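Local coordinates for protein protease Do-like 1, chloroplastic (Arabidopsis thaliana, PDB 3QO6) that cleaves proteins as a chloroplast serine protease that is required at high temperature and may degrade damaged proteins, at residues 102-107 with 219-224; 238-243 with 254-259; 310-315 with 327-332. One frame throughout, in Å; residues are numbered along the deposited sequence.

Contact 1. Residues 102-107 with 219-224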
loop_
_atom_site.group_PDB
_atom_site.type_symbol
_atom_site.label_atom_id
_atom_site.label_comp_id
_atom_site.label_asym_id
_atom_site.label_seq_id
_atom_site.Cartn_x
_atom_site.Cartn_y
_atom_site.Cartn_z
ATOM N N VAL B 102 29.021 -17.259 9.779
ATOM C CA VAL B 102 29.794 -18.299 9.095
ATOM C C VAL B 102 29.285 -19.696 9.480
ATOM O O VAL B 102 29.001 -19.958 10.648
ATOM C CB VAL B 102 31.241 -18.232 9.513
ATOM C CG1 VAL B 102 31.988 -19.436 8.977
ATOM C CG2 VAL B 102 31.836 -16.956 9.009
ATOM N N ALA B 103 29.188 -20.600 8.517
ATOM C CA ALA B 103 28.721 -21.940 8.823
ATOM C C ALA B 103 29.502 -22.992 8.062
ATOM O O ALA B 103 29.958 -22.744 6.944
ATOM C CB ALA B 103 27.261 -22.061 8.500
ATOM N N VAL B 104 29.689 -24.164 8.662
ATOM C CA VAL B 104 30.402 -25.218 7.944
ATOM C C VAL B 104 29.551 -26.458 7.739
ATOM O O VAL B 104 28.846 -26.897 8.631
ATOM C CB VAL B 104 31.689 -25.646 8.635
ATOM C CG1 VAL B 104 32.386 -26.655 7.752
ATOM C CG2 VAL B 104 32.588 -24.449 8.878
ATOM N N LEU B 105 29.631 -27.015 6.544
ATOM C CA LEU B 105 28.870 -28.195 6.197
ATOM C C LEU B 105 29.831 -29.295 5.810
ATOM O O LEU B 105 31.021 -29.042 5.559
ATOM C CB LEU B 105 27.969 -27.892 5.009
ATOM C CG LEU B 105 26.484 -27.567 5.174
ATOM C CD1 LEU B 105 26.171 -26.801 6.441
ATOM C CD2 LEU B 105 26.062 -26.787 3.944
ATOM N N ARG B 106 29.318 -30.522 5.783
ATOM C CA ARG B 106 30.117 -31.667 5.375
ATOM C C ARG B 106 29.251 -32.528 4.491
ATOM O O ARG B 106 28.043 -32.683 4.725
ATOM C CB ARG B 106 30.588 -32.498 6.569
ATOM C CG ARG B 106 31.807 -33.378 6.258
ATOM C CD ARG B 106 31.991 -34.547 7.253
ATOM N NE ARG B 106 33.231 -35.290 6.983
ATOM C CZ ARG B 106 34.358 -35.177 7.694
ATOM N NH1 ARG B 106 34.416 -34.355 8.744
ATOM N NH2 ARG B 106 35.445 -35.860 7.340
ATOM N N ILE B 107 29.868 -33.054 3.444
ATOM C CA ILE B 107 29.179 -33.935 2.527
ATOM C C ILE B 107 30.094 -35.115 2.242
ATOM O O ILE B 107 31.322 -35.027 2.382
ATOM C CB ILE B 107 28.784 -33.243 1.181
ATOM C CG1 ILE B 107 30.023 -32.752 0.440
ATOM C CG2 ILE B 107 27.803 -32.119 1.443
ATOM C CD1 ILE B 107 29.748 -32.367 -1.001
ATOM N N GLY B 219 39.830 -18.846 10.752
ATOM C CA GLY B 219 39.912 -19.229 12.148
ATOM C C GLY B 219 38.668 -19.985 12.569
ATOM O O GLY B 219 38.751 -21.072 13.150
ATOM N N ILE B 220 37.513 -19.392 12.269
ATOM C CA ILE B 220 36.204 -19.947 12.582
ATOM C C ILE B 220 35.985 -21.320 11.943
ATOM O O ILE B 220 35.440 -22.218 12.577
ATOM C CB ILE B 220 35.114 -18.987 12.106
ATOM C CG1 ILE B 220 35.180 -17.720 12.945
ATOM C CG2 ILE B 220 33.727 -19.664 12.137
ATOM C CD1 ILE B 220 34.096 -16.743 12.603
ATOM N N VAL B 221 36.386 -21.494 10.690
ATOM C CA VAL B 221 36.220 -22.798 10.082
ATOM C C VAL B 221 37.089 -23.842 10.828
ATOM O O VAL B 221 36.645 -24.981 11.007
ATOM C CB VAL B 221 36.563 -22.764 8.567
ATOM C CG1 VAL B 221 36.577 -24.175 7.979
ATOM C CG2 VAL B 221 35.516 -21.933 7.834
ATOM N N ASP B 222 38.298 -23.470 11.273
ATOM C CA ASP B 222 39.140 -24.417 12.005
ATOM C C ASP B 222 38.402 -24.855 13.255
ATOM O O ASP B 222 38.117 -26.047 13.441
ATOM C CB ASP B 222 40.474 -23.803 12.438
ATOM C CG ASP B 222 41.360 -23.470 11.273
ATOM O OD1 ASP B 222 41.533 -24.339 10.395
ATOM O OD2 ASP B 222 41.894 -22.339 11.231
ATOM N N GLN B 223 38.085 -23.887 14.105
ATOM C CA GLN B 223 37.392 -24.180 15.341
ATOM C C GLN B 223 36.114 -24.953 15.136
ATOM O O GLN B 223 35.742 -25.782 15.959
ATOM C CB GLN B 223 37.068 -22.903 16.075
ATOM C CG GLN B 223 38.272 -22.125 16.471
ATOM C CD GLN B 223 37.861 -20.892 17.209
ATOM O OE1 GLN B 223 37.248 -20.979 18.285
ATOM N NE2 GLN B 223 38.163 -19.723 16.636
ATOM N N LEU B 224 35.433 -24.685 14.040
ATOM C CA LEU B 224 34.198 -25.384 13.786
ATOM C C LEU B 224 34.408 -26.855 13.404
ATOM O O LEU B 224 33.585 -27.715 13.748
ATOM C CB LEU B 224 33.409 -24.660 12.704
ATOM C CG LEU B 224 32.669 -23.403 13.148
ATOM C CD1 LEU B 224 31.996 -22.783 11.937
ATOM C CD2 LEU B 224 31.627 -23.755 14.218
#
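V102 and V104 on strand 102-107 pack against I220, V221 and L224 of the helical segment 219-224, a contact made almost wholly by apolar side chains with no hydrogen bond across it. The two segment axes approach to 8.7 Å at an angle of 46°, close enough for methyl groups from both sides to touch. The bonds to CB in V102 and V104 both point at the helix, whereas that of A103 between them points away.

Followed outward, V102 begins its contact at CB, which lies 3.9 Å from I220 CG2. Its CG1, set anti to the backbone N by a chi1 of 171°, then closes on the same I220 CG2 at 3.6 Å. CG1 also stands at the edge of contact with V221 CG2 and with L224 CD1, each 4.5 Å away, so one methyl comes near side-chain methyls of three helix residues.

V104 relies on a single branch. Its CG2 meets L224 CD1 at 3.5 Å, the two side chains running past one another in opposite senses, and it touches V221 CG2 at 4.0 Å.

In trypsin-like proteases the C-terminal helix leans on the N-terminal barrel, and helix 214-227 does so here; V221 also reaches V67 of strand 65-69. V102 directly follows D101, a predicted member of the charge relay, and its side chain lies about 6 Å from that of D101. With all five touching residues buried and only aliphatic carbons meeting in the side-chain contacts, the join rests on close fit and exclusion of water rather than on directed bonds.

Contact 2. Residues 238-243 with 254-259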
loop_
_atom_site.group_PDB
_atom_site.type_symbol
_atom_site.label_atom_id
_atom_site.label_comp_id
_atom_site.label_asym_id
_atom_site.label_seq_id
_atom_site.Cartn_x
_atom_site.Cartn_y
_atom_site.Cartn_z
ATOM N N LYS B 238 22.939 -7.147 29.778
ATOM C CA LYS B 238 21.976 -6.773 28.731
ATOM C C LYS B 238 21.951 -5.264 28.838
ATOM O O LYS B 238 21.667 -4.730 29.893
ATOM C CB LYS B 238 20.571 -7.305 29.004
ATOM C CG LYS B 238 20.328 -8.706 28.481
ATOM C CD LYS B 238 18.944 -9.206 28.861
ATOM C CE LYS B 238 18.701 -10.675 28.475
ATOM N NZ LYS B 238 17.314 -11.117 28.867
ATOM N N PHE B 239 22.295 -4.569 27.769
ATOM C CA PHE B 239 22.263 -3.128 27.845
ATOM C C PHE B 239 21.157 -2.512 27.023
ATOM O O PHE B 239 20.443 -3.186 26.259
ATOM C CB PHE B 239 23.597 -2.509 27.437
ATOM C CG PHE B 239 24.102 -2.976 26.133
ATOM C CD1 PHE B 239 24.713 -4.206 26.020
ATOM C CD2 PHE B 239 23.969 -2.194 25.012
ATOM C CE1 PHE B 239 25.189 -4.645 24.805
ATOM C CE2 PHE B 239 24.440 -2.620 23.795
ATOM C CZ PHE B 239 25.051 -3.847 23.687
ATOM N N ALA B 240 21.018 -1.207 27.219
ATOM C CA ALA B 240 20.022 -0.428 26.527
ATOM C C ALA B 240 20.589 -0.048 25.176
ATOM O O ALA B 240 21.770 0.260 25.066
ATOM C CB ALA B 240 19.697 0.820 27.341
ATOM N N PRO B 241 19.758 -0.094 24.124
ATOM C CA PRO B 241 20.206 0.264 22.769
ATOM C C PRO B 241 20.469 1.771 22.679
ATOM O O PRO B 241 19.826 2.559 23.371
ATOM C CB PRO B 241 19.038 -0.174 21.893
ATOM C CG PRO B 241 18.471 -1.344 22.678
ATOM C CD PRO B 241 18.463 -0.791 24.075
ATOM N N ASP B 242 21.423 2.155 21.835
ATOM C CA ASP B 242 21.799 3.552 21.658
ATOM C C ASP B 242 20.616 4.516 21.597
ATOM O O ASP B 242 20.737 5.681 21.985
ATOM C CB ASP B 242 22.643 3.692 20.389
ATOM C CG ASP B 242 23.921 2.854 20.434
ATOM O OD1 ASP B 242 24.774 3.120 21.310
ATOM O OD2 ASP B 242 24.071 1.931 19.596
ATOM N N GLN B 243 19.475 4.019 21.119
ATOM C CA GLN B 243 18.245 4.811 20.976
ATOM C C GLN B 243 17.474 5.196 22.253
ATOM O O GLN B 243 17.465 6.366 22.647
ATOM C CB GLN B 243 17.279 4.099 20.019
ATOM C CG GLN B 243 17.367 4.555 18.562
ATOM C CD GLN B 243 16.863 5.979 18.351
ATOM O OE1 GLN B 243 17.501 6.952 18.770
ATOM N NE2 GLN B 243 15.709 6.103 17.705
ATOM N N LEU B 254 24.438 1.992 29.144
ATOM C CA LEU B 254 23.661 1.797 30.368
ATOM C C LEU B 254 23.402 0.313 30.600
ATOM O O LEU B 254 22.692 -0.307 29.804
ATOM C CB LEU B 254 22.313 2.517 30.221
ATOM C CG LEU B 254 21.328 2.677 31.378
ATOM C CD1 LEU B 254 20.053 3.265 30.817
ATOM C CD2 LEU B 254 21.026 1.368 32.048
ATOM N N VAL B 255 23.939 -0.283 31.662
ATOM C CA VAL B 255 23.616 -1.690 31.835
ATOM C C VAL B 255 22.217 -1.755 32.433
ATOM O O VAL B 255 21.904 -1.083 33.405
ATOM C CB VAL B 255 24.658 -2.523 32.708
ATOM C CG1 VAL B 255 26.039 -1.889 32.688
ATOM C CG2 VAL B 255 24.142 -2.754 34.083
ATOM N N LEU B 256 21.356 -2.526 31.793
ATOM C CA LEU B 256 20.002 -2.681 32.247
ATOM C C LEU B 256 19.971 -3.843 33.219
ATOM O O LEU B 256 19.287 -3.792 34.243
ATOM C CB LEU B 256 19.098 -2.966 31.053
ATOM C CG LEU B 256 19.110 -1.875 29.970
ATOM C CD1 LEU B 256 18.174 -2.259 28.826
ATOM C CD2 LEU B 256 18.682 -0.542 30.580
ATOM N N ASP B 257 20.721 -4.900 32.909
ATOM C CA ASP B 257 20.751 -6.081 33.778
ATOM C C ASP B 257 22.088 -6.824 33.774
ATOM O O ASP B 257 22.738 -6.996 32.728
ATOM C CB ASP B 257 19.642 -7.060 33.382
ATOM C CG ASP B 257 19.365 -8.091 34.456
ATOM O OD1 ASP B 257 19.090 -9.255 34.117
ATOM O OD2 ASP B 257 19.403 -7.740 35.647
ATOM N N ALA B 258 22.492 -7.253 34.965
ATOM C CA ALA B 258 23.726 -8.007 35.156
ATOM C C ALA B 258 23.312 -9.128 36.077
ATOM O O ALA B 258 23.367 -8.985 37.314
ATOM C CB ALA B 258 24.793 -7.153 35.817
ATOM N N PRO B 259 22.860 -10.249 35.486
ATOM C CA PRO B 259 22.408 -11.455 36.193
ATOM C C PRO B 259 23.488 -11.873 37.182
ATOM O O PRO B 259 24.670 -11.920 36.837
ATOM C CB PRO B 259 22.221 -12.466 35.068
ATOM C CG PRO B 259 21.860 -11.611 33.884
ATOM C CD PRO B 259 22.853 -10.475 34.030
#
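A classic beta bulge, with L256 and D257 both facing K238, joins two antiparallel strands of the PDZ domain. The evidence is in K238 O, which accepts two backbone bonds: L256 N lies 2.9 Å from it, and D257 N reaches the same K238 O at 3.2 Å. Both donors lie in the carbonyl plane. The return bond, K238 N to D257 O, measures 3.0 Å and makes K238 and D257 a hydrogen-bonded pair, while F239 and V255 form a non-hydrogen-bonded one, one residue out of step. Past the short strand, A240 N continues the pairing, giving its hydrogen to L254 O at 3.2 Å.

L256 lies over the backbone between F239 and A240. Its CG, anti to the carbonyl carbon (chi1 -59°), comes to 3.4 Å from A240 N, CD1 lies over the same backbone, and CD2 meets A240 CB at 3.7 Å. An alanine here would probably leave a gap over the A240 backbone and methyl, since CG, CD1 and CD2 make those contacts. L256 is also touched by F43 of the second subunit, and L45 of that subunit packs on K238 and D257.

F239 turns its ring away from segment 254-259; the residue packs on a modified side chain of the bound peptide. The backbone of F239 also hydrogen-bonds that peptide, consistent with ligand recognition beside this strand, as in other PDZ domains. F239 CB sits 3.4 Å from L254 O, the carbonyl that accepts from A240 N.

Contact 3. Residues 310-315 with 327-332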
loop_
_atom_site.group_PDB
_atom_site.type_symbol
_atom_site.label_atom_id
_atom_site.label_comp_id
_atom_site.label_asym_id
_atom_site.label_seq_id
_atom_site.Cartn_x
_atom_site.Cartn_y
_atom_site.Cartn_z
ATOM N N GLY B 310 38.042 -15.982 29.699
ATOM C CA GLY B 310 39.016 -15.978 30.771
ATOM C C GLY B 310 39.740 -14.665 31.017
ATOM O O GLY B 310 40.235 -14.460 32.116
ATOM N N ASP B 311 39.815 -13.778 30.027
ATOM C CA ASP B 311 40.498 -12.491 30.217
ATOM C C ASP B 311 39.906 -11.691 31.378
ATOM O O ASP B 311 38.684 -11.621 31.543
ATOM C CB ASP B 311 40.406 -11.633 28.951
ATOM C CG ASP B 311 41.314 -12.120 27.841
ATOM O OD1 ASP B 311 41.831 -13.256 27.933
ATOM O OD2 ASP B 311 41.503 -11.369 26.863
ATOM N N GLU B 312 40.760 -11.092 32.196
ATOM C CA GLU B 312 40.229 -10.297 33.284
ATOM C C GLU B 312 40.217 -8.854 32.809
ATOM O O GLU B 312 41.216 -8.148 32.865
ATOM C CB GLU B 312 41.068 -10.417 34.547
ATOM C CG GLU B 312 40.354 -9.774 35.729
ATOM C CD GLU B 312 41.259 -9.507 36.913
ATOM O OE1 GLU B 312 42.293 -8.830 36.714
ATOM O OE2 GLU B 312 40.926 -9.955 38.036
ATOM N N VAL B 313 39.065 -8.430 32.325
ATOM C CA VAL B 313 38.896 -7.087 31.818
ATOM C C VAL B 313 38.518 -6.100 32.912
ATOM O O VAL B 313 37.672 -6.388 33.771
ATOM C CB VAL B 313 37.831 -7.089 30.737
ATOM C CG1 VAL B 313 37.322 -5.705 30.515
ATOM C CG2 VAL B 313 38.416 -7.657 29.466
ATOM N N THR B 314 39.157 -4.935 32.883
ATOM C CA THR B 314 38.882 -3.899 33.868
ATOM C C THR B 314 37.925 -2.877 33.246
ATOM O O THR B 314 38.261 -2.180 32.288
ATOM C CB THR B 314 40.214 -3.228 34.378
ATOM O OG1 THR B 314 39.931 -1.946 34.952
ATOM C CG2 THR B 314 41.211 -3.068 33.257
ATOM N N VAL B 315 36.719 -2.817 33.797
ATOM C CA VAL B 315 35.703 -1.912 33.292
ATOM C C VAL B 315 35.377 -0.760 34.228
ATOM O O VAL B 315 35.205 -0.928 35.436
ATOM C CB VAL B 315 34.368 -2.674 32.956
ATOM C CG1 VAL B 315 34.682 -4.037 32.358
ATOM C CG2 VAL B 315 33.510 -2.835 34.192
ATOM N N SER B 327 36.920 -5.063 37.999
ATOM C CA SER B 327 37.524 -6.078 37.177
ATOM C C SER B 327 36.538 -7.217 36.994
ATOM O O SER B 327 35.957 -7.733 37.953
ATOM C CB SER B 327 38.840 -6.572 37.790
ATOM O OG SER B 327 39.947 -5.870 37.237
ATOM N N VAL B 328 36.333 -7.586 35.739
ATOM C CA VAL B 328 35.431 -8.672 35.424
ATOM C C VAL B 328 36.184 -9.690 34.595
ATOM O O VAL B 328 36.912 -9.329 33.674
ATOM C CB VAL B 328 34.232 -8.169 34.615
ATOM C CG1 VAL B 328 33.210 -9.281 34.445
ATOM C CG2 VAL B 328 33.606 -6.988 35.318
ATOM N N THR B 329 36.044 -10.962 34.939
ATOM C CA THR B 329 36.697 -12.006 34.150
ATOM C C THR B 329 35.627 -12.631 33.255
ATOM O O THR B 329 34.644 -13.219 33.725
ATOM C CB THR B 329 37.361 -13.101 35.025
ATOM O OG1 THR B 329 36.997 -12.920 36.396
ATOM C CG2 THR B 329 38.869 -13.024 34.903
ATOM N N LEU B 330 35.832 -12.489 31.954
ATOM C CA LEU B 330 34.883 -12.984 30.984
ATOM C C LEU B 330 34.735 -14.492 30.930
ATOM O O LEU B 330 35.721 -15.217 30.836
ATOM C CB LEU B 330 35.242 -12.436 29.595
ATOM C CG LEU B 330 35.152 -10.917 29.429
ATOM C CD1 LEU B 330 36.450 -10.303 29.797
ATOM C CD2 LEU B 330 34.841 -10.583 28.001
ATOM N N GLU B 331 33.493 -14.959 30.980
ATOM C CA GLU B 331 33.197 -16.385 30.913
ATOM C C GLU B 331 32.492 -16.707 29.612
ATOM O O GLU B 331 31.861 -15.841 29.004
ATOM C CB GLU B 331 32.272 -16.793 32.049
ATOM C CG GLU B 331 32.786 -16.434 33.407
ATOM C CD GLU B 331 31.680 -16.447 34.432
ATOM O OE1 GLU B 331 31.946 -16.099 35.598
ATOM O OE2 GLU B 331 30.537 -16.804 34.067
ATOM N N PRO B 332 32.569 -17.972 29.174
ATOM C CA PRO B 332 31.907 -18.368 27.930
ATOM C C PRO B 332 30.413 -18.118 28.010
ATOM O O PRO B 332 29.824 -18.188 29.081
ATOM C CB PRO B 332 32.241 -19.859 27.810
ATOM C CG PRO B 332 32.420 -20.287 29.228
ATOM C CD PRO B 332 33.202 -19.133 29.821
HETATM O O HOH W 1 37.649 -10.398 38.053
#
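E312 and T329 pair on one face of the antiparallel hairpin, while V313 and V328 pair on the other. E312 and T329 pass each other at a slant: T329 CG2 comes to 3.4 Å from E312 CB, so the touching is done by carbon, not by hydroxyl and carboxylate. In E312, CG is anti to the backbone N (chi1 -170°) and the chain is extended beyond it, with the carboxylate end near S327 CB and OG. A water links T329 OG1 (3.1 Å) with E312 OE2 and the backbone S327 O, the last two by weak bonds. T314 and S327 stand on the same, more open face.

Beside V313 on the buried face, the end of the loop residue L330 crosses it obliquely, CG2 of V313 against CD1 of L330 at 3.3 Å. The same L330 CD1 lies 3.1 Å from D311 O, so this methyl touches both a valine branch and a carbonyl oxygen. V315 and V328 touch more loosely through their CG2 atoms.

Backbone bonds set the pairing on which these side chains stand. V328 N gives V313 O a nearly straight bond (N-H...O 176°) of 2.7 Å, whereas the reverse bond, V313 N to V328 O, is bent and weak. Beyond the strand pair, L330 N binds D311 O at 3.0 Å, and G310 N binds L330 O at 2.7 Å.

The hairpin lies in the PDZ sheet between strand 285-289, whose V289 meets V313 and V315, and strand 233-234, where I234 bonds to the E331 backbone. Helix 263-266 packs P263 on V328 and E331, and its K266 forms a salt bridge with E331.

Contact 1 belongs to the protease domain, and its five touching residues are all buried. Contacts 2 and 3 lie in the PDZ domain, reach the same sheet, and have centres 18 Å apart, against 32 and 27 Å from contact 1. Chemistry follows place: a helix on a barrel strand meets through aliphatic side-chain carbons, with no hydrogen bond, whereas both PDZ contacts are held by backbone hydrogen bonds between antiparallel strands. Contact 2 is mostly buried, with a register broken by its bulge and neighbours that include bound peptide and a second subunit. Contact 3 keeps its register across the three strand pairs 312-314 with 327-329 and divides into a buried aliphatic face and an exposed polar one carrying a water.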